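Local coordinates for nuclear protein localization protein 4 homolog (Drosophila melanogaster, PDB 4RV0) that probably takes part, through a complex that binds ubiquitinated proteins, in exporting misfolded proteins from the ER for proteasomal degradation, at residues B[32-35]-B[36-40]. Residues are numbered along the deposited sequence; the frame is centred on the assembly and turned at random.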
loop_
_atom_site.group_PDB
_atom_site.type_symbol
_atom_site.label_atom_id
_atom_site.label_comp_id
_atom_site.label_asym_id
_atom_site.label_seq_id
_atom_site.Cartn_x
_atom_site.Cartn_y
_atom_site.Cartn_z
ATOM N N LYS B 32 -13.667 -16.483 15.751
ATOM C CA LYS B 32 -13.872 -15.611 16.907
ATOM C C LYS B 32 -12.562 -15.162 17.519
ATOM O O LYS B 32 -12.427 -14.010 17.934
ATOM C CB LYS B 32 -14.734 -16.253 18.002
ATOM C CG LYS B 32 -14.822 -15.337 19.232
ATOM C CD LYS B 32 -15.837 -15.796 20.245
ATOM C CE LYS B 32 -15.878 -14.878 21.460
ATOM N NZ LYS B 32 -14.639 -14.849 22.285
ATOM N N HIS B 33 -11.595 -16.069 17.583
ATOM C CA HIS B 33 -10.300 -15.710 18.121
ATOM C C HIS B 33 -9.640 -14.630 17.275
ATOM O O HIS B 33 -8.964 -13.755 17.812
ATOM C CB HIS B 33 -9.396 -16.935 18.271
ATOM C CG HIS B 33 -8.072 -16.628 18.904
ATOM N ND1 HIS B 33 -6.885 -17.072 18.385
ATOM C CD2 HIS B 33 -7.761 -15.903 20.004
ATOM C CE1 HIS B 33 -5.879 -16.644 19.143
ATOM N NE2 HIS B 33 -6.397 -15.925 20.126
ATOM N N LEU B 34 -9.843 -14.687 15.960
ATOM C CA LEU B 34 -9.324 -13.654 15.065
ATOM C C LEU B 34 -9.962 -12.318 15.421
ATOM O O LEU B 34 -9.273 -11.300 15.561
ATOM C CB LEU B 34 -9.586 -14.003 13.596
ATOM C CG LEU B 34 -9.154 -12.993 12.522
ATOM C CD1 LEU B 34 -7.650 -12.724 12.548
ATOM C CD2 LEU B 34 -9.578 -13.484 11.128
ATOM N N TYR B 35 -11.279 -12.332 15.589
ATOM C CA TYR B 35 -12.007 -11.132 15.992
ATOM C C TYR B 35 -11.498 -10.604 17.333
ATOM O O TYR B 35 -11.265 -9.401 17.485
ATOM C CB TYR B 35 -13.510 -11.389 16.035
ATOM C CG TYR B 35 -14.232 -11.204 14.710
ATOM C CD1 TYR B 35 -14.895 -10.026 14.426
ATOM C CD2 TYR B 35 -14.254 -12.218 13.751
ATOM C CE1 TYR B 35 -15.574 -9.852 13.223
ATOM C CE2 TYR B 35 -14.932 -12.058 12.541
ATOM C CZ TYR B 35 -15.585 -10.868 12.285
ATOM O OH TYR B 35 -16.261 -10.681 11.093
ATOM N N ASP B 36 -11.329 -11.501 18.303
ATOM C CA ASP B 36 -10.804 -11.111 19.610
ATOM C C ASP B 36 -9.389 -10.540 19.479
ATOM O O ASP B 36 -9.041 -9.561 20.140
ATOM C CB ASP B 36 -10.806 -12.290 20.608
ATOM C CG ASP B 36 -12.214 -12.699 21.065
ATOM O OD1 ASP B 36 -13.115 -11.831 21.091
ATOM O OD2 ASP B 36 -12.408 -13.893 21.422
ATOM N N SER B 37 -8.573 -11.170 18.642
ATOM C CA SER B 37 -7.214 -10.703 18.391
ATOM C C SER B 37 -7.211 -9.285 17.806
ATOM O O SER B 37 -6.420 -8.427 18.216
ATOM C CB SER B 37 -6.498 -11.659 17.444
ATOM O OG SER B 37 -6.414 -12.949 18.010
ATOM N N VAL B 38 -8.097 -9.043 16.848
ATOM C CA VAL B 38 -8.190 -7.724 16.247
ATOM C C VAL B 38 -8.617 -6.668 17.262
ATOM O O VAL B 38 -8.021 -5.592 17.331
ATOM C CB VAL B 38 -9.124 -7.727 15.026
ATOM C CG1 VAL B 38 -9.308 -6.319 14.506
ATOM C CG2 VAL B 38 -8.542 -8.625 13.933
ATOM N N GLN B 39 -9.611 -7.008 18.084
ATOM C CA GLN B 39 -10.115 -6.103 19.115
ATOM C C GLN B 39 -9.038 -5.640 20.078
ATOM O O GLN B 39 -8.959 -4.458 20.424
ATOM C CB GLN B 39 -11.243 -6.795 19.893
ATOM C CG GLN B 39 -11.705 -6.073 21.158
ATOM C CD GLN B 39 -12.452 -4.780 20.872
ATOM O OE1 GLN B 39 -12.795 -4.493 19.726
ATOM N NE2 GLN B 39 -12.769 -4.027 21.929
ATOM N N ASN B 40 -8.218 -6.584 20.520
ATOM C CA ASN B 40 -7.121 -6.311 21.429
ATOM C C ASN B 40 -5.982 -5.501 20.786
ATOM O O ASN B 40 -5.251 -4.798 21.471
ATOM C CB ASN B 40 -6.591 -7.628 22.007
ATOM C CG ASN B 40 -7.619 -8.330 22.892
ATOM O OD1 ASN B 40 -8.526 -7.694 23.438
ATOM N ND2 ASN B 40 -7.459 -9.637 23.064
#
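Two turns of helix 31-41, the helix that packs on the mixed sheet of this ubiquitin-like domain of Npl4, carry an i to i+4 salt bridge between Lys32 and Asp36 on their exposed side. Asp36 OD2 takes Lys32 NZ at 2.6 Å on its syn lone pair, the side facing OD1. The lysine chain runs extended, CG anti to the backbone N (chi1 176°), and bends only at its last torsion, which turns the ammonium group in to the carboxylate; a long, flexible cation suits a place one turn before a short acid. With an alanine in place of Asp36, the Lys32 ammonium is likely to lose its mate and be free to swing away from the helix. The same pair is joined through the backbone, Asp36 N to Lys32 O at 2.8 Å, and Val38 N to Leu34 O and Gln39 N to Tyr35 O continue the alpha-helical pattern.

Leu34 and Val38 are the buried apolar pair: Leu34 CD1 lies 4.4 Å from Val38 CG2, and Leu34 also rests on Ile23 and Ile25 of strand 19-25, while Val38 meets Phe47. Tyr35 sends its hydroxyl outside the helix, to Leu59 O and Leu49 N, and its ring meets that of Phe47 with the planes about 15° apart.

Serine carries its hydroxyl one bond beyond CB, and chi1 of -61° sets Ser37 OG beside the backbone N, within reach of the carbonyl one turn earlier. Ser37 N and Ser37 OG both donate to His33 O, each at 2.7 Å but from opposite faces of the carbonyl plane. The same OG sits 3.6 Å above the His33 ring plane, displaced from the ring's centre, with NE2 its nearest ring atom at 3.7 Å.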